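Side-chain contacts in small TOPRIM domain protein (Geobacillus stearothermophilus, PDB 2FCJ), which is of unknown function but carries a Toprim domain, the module that in topoisomerases and primases supports metal-dependent nucleic acid chemistry: residues G34-D38 and A39-E43; W95-A98 and Q99-R103; D46-G50 and Y51-L55. All coordinates share one frame; numbering follows the deposited sequence.

Contact 1: residues G34-D38 and A39-E43; sequences GTISD and ARLEE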
loop_
_atom_site.group_PDB
_atom_site.type_symbol
_atom_site.label_atom_id
_atom_site.label_comp_id
_atom_site.label_asym_id
_atom_site.label_seq_id
_atom_site.Cartn_x
_atom_site.Cartn_y
_atom_site.Cartn_z
ATOM N N GLY A 34 6.149 -1.959 -10.850
ATOM C CA GLY A 34 5.421 -1.704 -12.083
ATOM C C GLY A 34 4.264 -2.670 -12.220
ATOM O O GLY A 34 3.577 -2.966 -11.240
ATOM N N THR A 35 4.061 -3.198 -13.422
ATOM C CA THR A 35 3.003 -4.177 -13.636
ATOM C C THR A 35 3.356 -5.522 -13.019
ATOM O O THR A 35 4.529 -5.865 -12.867
ATOM C CB THR A 35 2.714 -4.376 -15.130
ATOM O OG1 THR A 35 3.901 -4.840 -15.787
ATOM C CG2 THR A 35 2.262 -3.071 -15.758
ATOM N N ILE A 36 2.324 -6.286 -12.678
ATOM C CA ILE A 36 2.477 -7.618 -12.108
ATOM C C ILE A 36 1.522 -8.537 -12.858
ATOM O O ILE A 36 0.403 -8.144 -13.185
ATOM C CB ILE A 36 2.139 -7.626 -10.591
ATOM C CG1 ILE A 36 2.179 -9.049 -10.021
ATOM C CG2 ILE A 36 0.774 -6.990 -10.337
ATOM C CD1 ILE A 36 2.270 -9.109 -8.491
ATOM N N SER A 37 1.993 -9.723 -13.220
ATOM C CA SER A 37 1.144 -10.636 -13.958
ATOM C C SER A 37 -0.004 -11.122 -13.098
ATOM O O SER A 37 0.097 -11.220 -11.860
ATOM C CB SER A 37 1.937 -11.846 -14.427
ATOM O OG SER A 37 2.359 -12.605 -13.310
ATOM N N ASP A 38 -1.082 -11.501 -13.763
ATOM C CA ASP A 38 -2.189 -12.126 -13.068
ATOM C C ASP A 38 -1.697 -13.300 -12.222
ATOM O O ASP A 38 -2.157 -13.500 -11.101
ATOM C CB ASP A 38 -3.240 -12.625 -14.055
ATOM C CG ASP A 38 -4.071 -11.508 -14.668
ATOM O OD1 ASP A 38 -3.954 -10.323 -14.280
ATOM O OD2 ASP A 38 -4.934 -11.860 -15.500
ATOM N N ALA A 39 -0.844 -14.146 -12.787
ATOM C CA ALA A 39 -0.407 -15.347 -12.079
ATOM C C ALA A 39 0.376 -15.015 -10.808
ATOM O O ALA A 39 0.193 -15.651 -9.768
ATOM C CB ALA A 39 0.425 -16.235 -12.999
ATOM N N ARG A 40 1.252 -14.019 -10.876
ATOM C CA ARG A 40 1.969 -13.594 -9.673
ATOM C C ARG A 40 1.024 -12.993 -8.627
ATOM O O ARG A 40 1.147 -13.243 -7.432
ATOM C CB ARG A 40 3.096 -12.610 -10.021
ATOM C CG ARG A 40 4.254 -13.210 -10.815
ATOM C CD ARG A 40 5.351 -12.175 -11.048
ATOM N NE ARG A 40 5.850 -11.626 -9.789
ATOM C CZ ARG A 40 7.014 -11.956 -9.237
ATOM N NH1 ARG A 40 7.376 -11.420 -8.079
ATOM N NH2 ARG A 40 7.818 -12.820 -9.846
ATOM N N LEU A 41 0.017 -12.263 -9.090
ATOM C CA LEU A 41 -0.990 -11.721 -8.186
ATOM C C LEU A 41 -1.819 -12.814 -7.524
ATOM O O LEU A 41 -2.096 -12.742 -6.338
ATOM C CB LEU A 41 -1.889 -10.751 -8.946
ATOM C CG LEU A 41 -2.763 -9.859 -8.080
ATOM C CD1 LEU A 41 -1.939 -9.242 -6.951
ATOM C CD2 LEU A 41 -3.408 -8.781 -8.920
ATOM N N GLU A 42 -2.228 -13.819 -8.291
ATOM C CA GLU A 42 -2.951 -14.947 -7.721
ATOM C C GLU A 42 -2.106 -15.651 -6.667
ATOM O O GLU A 42 -2.611 -16.016 -5.604
ATOM C CB GLU A 42 -3.364 -15.947 -8.810
ATOM C CG GLU A 42 -4.071 -17.201 -8.303
ATOM C CD GLU A 42 -4.465 -18.145 -9.421
ATOM O OE1 GLU A 42 -4.016 -17.934 -10.566
ATOM O OE2 GLU A 42 -5.218 -19.103 -9.149
ATOM N N GLU A 43 -0.830 -15.878 -6.970
ATOM C CA GLU A 43 0.077 -16.497 -6.010
ATOM C C GLU A 43 0.155 -15.673 -4.734
ATOM O O GLU A 43 0.112 -16.219 -3.629
ATOM C CB GLU A 43 1.474 -16.620 -6.608
ATOM C CG GLU A 43 1.635 -17.726 -7.623
ATOM C CD GLU A 43 3.092 -17.950 -7.990
ATOM O OE1 GLU A 43 3.948 -17.165 -7.528
ATOM O OE2 GLU A 43 3.382 -18.916 -8.722
#
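S37 caps the start of helix 38-47 with its side chain: OG accepts the backbone N of R40 at 3.0 Å, with an N-H...O angle of 162°. Its hydroxyl sits between the backbone N and the carbonyl carbon (chi1 66°), a rotation that turns OG toward this first-turn amide. The same residue gives its carbonyl as well, S37 O taking L41 N at 3.0 Å. One residue on, D38 O receives E42 N at 2.8 Å, so the amides of R40, L41 and E42 each have an acceptor, the first a side chain and the other two backbone. OG also lies 3.2 Å from CG of R40, whose chain sets off beside the cap. I36 lies against the first turn. With CG1 anti to the backbone N (chi1 175°), it crosses R40 at a slant, CG1 standing 3.7 Å from R40 CB and near the edge of the guanidinium, while CD1 comes 3.9 Å from L41 N. Cutting I36 back to an alanine would probably open a gap beside R40 CB and uncover the L41 amide. The carboxylate of D38 turns to helix 61-73, where it forms a salt bridge with R72 and a hydrogen bond with Q69, which also donates to I36 O. The serine hydroxyl stands in for the missing carbonyl at R40 N, after which the regular i to i+4 bonds take over; I36 adds apolar cover over R40 CB.

Contact 2: residues W95-A98 and Q99-R103; sequences WHLA and QVLLR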
loop_
_atom_site.group_PDB
_atom_site.type_symbol
_atom_site.label_atom_id
_atom_site.label_comp_id
_atom_site.label_asym_id
_atom_site.label_seq_id
_atom_site.Cartn_x
_atom_site.Cartn_y
_atom_site.Cartn_z
ATOM N N TRP A 95 3.424 13.827 5.967
ATOM C CA TRP A 95 2.361 13.881 6.957
ATOM C C TRP A 95 1.049 13.377 6.365
ATOM O O TRP A 95 0.236 12.797 7.086
ATOM C CB TRP A 95 2.226 15.293 7.577
ATOM C CG TRP A 95 1.830 16.328 6.619
ATOM C CD1 TRP A 95 2.655 17.164 5.937
ATOM C CD2 TRP A 95 0.507 16.586 6.155
ATOM N NE1 TRP A 95 1.921 17.966 5.107
ATOM C CE2 TRP A 95 0.596 17.638 5.228
ATOM C CE3 TRP A 95 -0.753 16.075 6.478
ATOM C CZ2 TRP A 95 -0.517 18.145 4.570
ATOM C CZ3 TRP A 95 -1.868 16.608 5.846
ATOM C CH2 TRP A 95 -1.737 17.631 4.904
ATOM N N HIS A 96 0.843 13.571 5.062
ATOM C CA HIS A 96 -0.412 13.158 4.436
ATOM C C HIS A 96 -0.427 11.635 4.332
ATOM O O HIS A 96 -1.411 10.994 4.685
ATOM C CB HIS A 96 -0.628 13.808 3.048
ATOM C CG HIS A 96 -1.814 13.264 2.310
ATOM N ND1 HIS A 96 -3.115 13.480 2.719
ATOM C CD2 HIS A 96 -1.899 12.553 1.165
ATOM C CE1 HIS A 96 -3.947 12.909 1.862
ATOM N NE2 HIS A 96 -3.234 12.330 0.915
ATOM N N LEU A 97 0.670 11.047 3.869
ATOM C CA LEU A 97 0.778 9.594 3.803
ATOM C C LEU A 97 0.580 9.006 5.191
ATOM O O LEU A 97 -0.158 8.027 5.377
ATOM C CB LEU A 97 2.156 9.244 3.281
ATOM C CG LEU A 97 2.458 7.762 3.135
ATOM C CD1 LEU A 97 1.412 7.069 2.269
ATOM C CD2 LEU A 97 3.866 7.545 2.579
ATOM N N ALA A 98 1.215 9.610 6.189
ATOM C CA ALA A 98 1.051 9.152 7.559
ATOM C C ALA A 98 -0.418 9.190 7.989
ATOM O O ALA A 98 -0.901 8.252 8.621
ATOM C CB ALA A 98 1.912 9.976 8.502
ATOM N N GLN A 99 -1.135 10.260 7.641
ATOM C CA GLN A 99 -2.544 10.360 8.004
ATOM C C GLN A 99 -3.421 9.348 7.262
ATOM O O GLN A 99 -4.374 8.817 7.847
ATOM C CB GLN A 99 -3.047 11.786 7.792
ATOM C CG GLN A 99 -2.436 12.773 8.789
ATOM C CD GLN A 99 -3.154 14.094 8.833
ATOM O OE1 GLN A 99 -4.095 14.331 8.065
ATOM N NE2 GLN A 99 -2.666 15.006 9.670
ATOM N N VAL A 100 -3.120 9.084 5.991
ATOM C CA VAL A 100 -3.851 8.055 5.254
ATOM C C VAL A 100 -3.709 6.713 5.956
ATOM O O VAL A 100 -4.690 5.996 6.158
ATOM C CB VAL A 100 -3.375 7.983 3.797
ATOM C CG1 VAL A 100 -3.949 6.761 3.096
ATOM C CG2 VAL A 100 -3.783 9.249 3.061
ATOM N N LEU A 101 -2.487 6.397 6.366
ATOM C CA LEU A 101 -2.227 5.130 7.037
ATOM C C LEU A 101 -2.833 5.087 8.432
ATOM O O LEU A 101 -3.372 4.059 8.852
ATOM C CB LEU A 101 -0.726 4.864 7.078
ATOM C CG LEU A 101 -0.110 4.673 5.695
ATOM C CD1 LEU A 101 1.388 4.426 5.790
ATOM C CD2 LEU A 101 -0.813 3.574 4.890
ATOM N N LEU A 102 -2.746 6.198 9.150
ATOM C CA LEU A 102 -3.348 6.290 10.466
ATOM C C LEU A 102 -4.856 6.111 10.399
ATOM O O LEU A 102 -5.449 5.461 11.260
ATOM C CB LEU A 102 -3.013 7.640 11.078
ATOM C CG LEU A 102 -3.625 7.834 12.460
ATOM C CD1 LEU A 102 -3.063 6.831 13.476
ATOM C CD2 LEU A 102 -3.382 9.269 12.902
ATOM N N ARG A 103 -5.492 6.712 9.401
ATOM C CA ARG A 103 -6.926 6.533 9.192
ATOM C C ARG A 103 -7.277 5.058 8.997
ATOM O O ARG A 103 -8.347 4.606 9.404
ATOM C CB ARG A 103 -7.390 7.353 7.979
ATOM C CG ARG A 103 -8.884 7.268 7.677
ATOM C CD ARG A 103 -9.258 8.143 6.472
ATOM N NE ARG A 103 -8.482 7.813 5.277
ATOM C CZ ARG A 103 -8.434 8.565 4.181
ATOM N NH1 ARG A 103 -9.129 9.693 4.116
ATOM N NH2 ARG A 103 -7.700 8.188 3.140
#
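W95 and Q99, one turn apart on helix 94-103, meet obliquely with the indole and amide planes 70° apart. Q99 CD lies in the plane of the indole at its edge, 3.9 Å from W95 CE3, and OE1 comes equally near W95 CZ3. The indole gets there because W95 CG stands between the backbone N and the carbonyl carbon (chi1 64°), while the extended Q99 chain brings its amide to the indole edge, its CG 3.2 Å from W95 O. The next pair meets differently. V100 CG2 sits over one face of the H96 imidazole, offset toward the rim, in a CH-pi contact 4.0 Å from the ring centroid and 21° off the normal. A third pair is purely aliphatic: L97 CG approaches L101 CD1 at 4.4 Å. Beneath the side chains the regular i to i+4 helix bonds run from Q99 N to W95 O at 2.9 Å through to L102 N to A98 O at 2.8 Å. The helix thus shows different faces to its surroundings. L97 and L101 turn to helix 13-22, packing on K18 and V22. H96 NE2 is hydrogen-bonded to the backbone N of D83, and its ring meets that of Y86, which W95 also touches, tying the helix to the chain that follows strand 78-80. A98 and Q99 rest against L113 near the modelled C-terminus.

Contact 3: residues D46-G50 and Y51-L55; sequences DELEG and YDVYL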
loop_
_atom_site.group_PDB
_atom_site.type_symbol
_atom_site.label_atom_id
_atom_site.label_comp_id
_atom_site.label_asym_id
_atom_site.label_seq_id
_atom_site.Cartn_x
_atom_site.Cartn_y
_atom_site.Cartn_z
ATOM N N ASP A 46 -2.975 -16.006 -2.708
ATOM C CA ASP A 46 -2.961 -17.296 -2.037
ATOM C C ASP A 46 -2.077 -17.243 -0.791
ATOM O O ASP A 46 -2.467 -17.693 0.298
ATOM C CB ASP A 46 -2.454 -18.384 -2.987
ATOM C CG ASP A 46 -3.499 -18.808 -4.017
ATOM O OD1 ASP A 46 -4.688 -18.460 -3.849
ATOM O OD2 ASP A 46 -3.135 -19.546 -4.960
ATOM N N GLU A 47 -0.871 -16.709 -0.956
ATOM C CA GLU A 47 0.076 -16.619 0.145
ATOM C C GLU A 47 -0.467 -15.754 1.273
ATOM O O GLU A 47 -0.240 -16.054 2.452
ATOM C CB GLU A 47 1.412 -16.061 -0.341
ATOM C CG GLU A 47 2.233 -17.025 -1.181
ATOM C CD GLU A 47 3.451 -16.356 -1.776
ATOM O OE1 GLU A 47 3.421 -15.116 -1.933
ATOM O OE2 GLU A 47 4.430 -17.064 -2.089
ATOM N N LEU A 48 -1.247 -14.740 0.914
ATOM C CA LEU A 48 -1.679 -13.750 1.894
ATOM C C LEU A 48 -3.069 -14.032 2.467
ATOM O O LEU A 48 -3.634 -13.194 3.160
ATOM C CB LEU A 48 -1.606 -12.336 1.311
ATOM C CG LEU A 48 -0.179 -11.856 1.006
ATOM C CD1 LEU A 48 -0.184 -10.494 0.334
ATOM C CD2 LEU A 48 0.743 -11.891 2.222
ATOM N N GLU A 49 -3.608 -15.222 2.223
ATOM C CA GLU A 49 -4.867 -15.582 2.879
ATOM C C GLU A 49 -4.743 -15.457 4.393
ATOM O O GLU A 49 -3.788 -15.964 4.988
ATOM C CB GLU A 49 -5.321 -16.996 2.497
ATOM C CG GLU A 49 -6.533 -17.503 3.288
ATOM C CD GLU A 49 -7.773 -16.629 3.149
ATOM O OE1 GLU A 49 -8.037 -16.139 2.031
ATOM O OE2 GLU A 49 -8.526 -16.505 4.147
ATOM N N GLY A 50 -5.684 -14.767 5.025
ATOM C CA GLY A 50 -5.650 -14.616 6.477
ATOM C C GLY A 50 -4.897 -13.379 6.924
ATOM O O GLY A 50 -5.018 -12.956 8.072
ATOM N N TYR A 51 -4.203 -12.726 5.989
ATOM C CA TYR A 51 -3.514 -11.478 6.293
ATOM C C TYR A 51 -4.438 -10.297 6.081
ATOM O O TYR A 51 -5.501 -10.411 5.447
ATOM C CB TYR A 51 -2.290 -11.292 5.401
ATOM C CG TYR A 51 -1.092 -12.097 5.830
ATOM C CD1 TYR A 51 0.001 -11.485 6.426
ATOM C CD2 TYR A 51 -1.050 -13.469 5.630
ATOM C CE1 TYR A 51 1.110 -12.221 6.789
ATOM C CE2 TYR A 51 0.060 -14.210 5.990
ATOM C CZ TYR A 51 1.125 -13.579 6.594
ATOM O OH TYR A 51 2.233 -14.313 6.971
ATOM N N ASP A 52 -4.019 -9.148 6.586
ATOM C CA ASP A 52 -4.782 -7.918 6.493
ATOM C C ASP A 52 -4.099 -7.048 5.427
ATOM O O ASP A 52 -3.086 -6.398 5.696
ATOM C CB ASP A 52 -4.786 -7.219 7.867
ATOM C CG ASP A 52 -5.667 -5.991 7.916
ATOM O OD1 ASP A 52 -6.569 -5.852 7.074
ATOM O OD2 ASP A 52 -5.493 -5.170 8.849
ATOM N N VAL A 53 -4.652 -7.033 4.219
ATOM C CA VAL A 53 -3.904 -6.572 3.051
ATOM C C VAL A 53 -4.528 -5.289 2.507
ATOM O O VAL A 53 -5.758 -5.170 2.424
ATOM C CB VAL A 53 -3.910 -7.640 1.943
ATOM C CG1 VAL A 53 -3.097 -7.185 0.746
ATOM C CG2 VAL A 53 -3.381 -8.964 2.460
ATOM N N TYR A 54 -3.658 -4.362 2.101
ATOM C CA TYR A 54 -4.041 -3.048 1.602
ATOM C C TYR A 54 -3.276 -2.794 0.321
ATOM O O TYR A 54 -2.112 -3.193 0.199
ATOM C CB TYR A 54 -3.679 -1.960 2.607
ATOM C CG TYR A 54 -4.335 -2.143 3.960
ATOM C CD1 TYR A 54 -5.499 -1.475 4.281
ATOM C CD2 TYR A 54 -3.818 -3.031 4.888
ATOM C CE1 TYR A 54 -6.104 -1.652 5.523
ATOM C CE2 TYR A 54 -4.415 -3.202 6.127
ATOM C CZ TYR A 54 -5.554 -2.516 6.423
ATOM O OH TYR A 54 -6.134 -2.693 7.663
ATOM N N LEU A 55 -3.914 -2.106 -0.611
ATOM C CA LEU A 55 -3.271 -1.616 -1.825
ATOM C C LEU A 55 -3.286 -0.089 -1.832
ATOM O O LEU A 55 -4.357 0.531 -1.762
ATOM C CB LEU A 55 -4.017 -2.131 -3.060
ATOM C CG LEU A 55 -3.511 -1.573 -4.383
ATOM C CD1 LEU A 55 -2.124 -2.068 -4.735
ATOM C CD2 LEU A 55 -4.497 -1.909 -5.486
HETATM O O HOH W 1 -6.038 -11.389 2.258
#
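E47, at the end of helix 38-47, meets Y51 through its backbone alone, its carbonyl O lying 4.0 Å from Y51 CE2. L48, the first residue to leave helical angles, carries most of the contact. Its CG is anti to the carbonyl carbon (chi1 -66°), and from there CD2 stands over one face of the Y51 ring, offset toward the rim, a CH-pi contact 4.2 Å from the centroid and 14° off the normal, while CD1 lies toward V53, as does CB, 4.0 Å from V53 CG2. L48 crosses both partners at about a right angle. L48 O opens a type II beta turn by accepting Y51 N at 2.9 Å. A water lies within bonding reach of L48 O (3.1 Å) and, weakly, of Y51 O; with more acceptors nearby than it has protons, it cannot serve all at once. E49 contributes its carbonyl, which lies at the edge of the Y51 ring, 3.8 Å from CD2. G50 holds the third position with positive phi (91°), where a side chain would run into the preceding carbonyl. Beyond the turn, strand 52-56 enters the parallel sheet beside strand 6-10, on whose V7 both L48 and Y51 rest. The reversal thus combines one turn hydrogen bond with leucine packing: L48 spans from one face of the surface residue Y51 to the buried V53, carrying the chain from helix to strand.

Contacts 1 and 3 stand at the two ends of helix 38-47: residues 34-43 start it and residues 46-55 lead out of it into strand 52-56, with their centres 14 Å apart and no touch beyond their closeness in sequence. Together they frame the helical connection between strands 28-31 and 52-56 of the parallel sheet. Contact 2 belongs to helix 94-103, later in the chain. Its centre is 27 Å from that of contact 1, across the middle of the molecule, and 21 Å from that of contact 3, the nearest atoms of contacts 2 and 3 being about 7 Å apart. All three are local contacts; no ligand or metal marks a functional site among them.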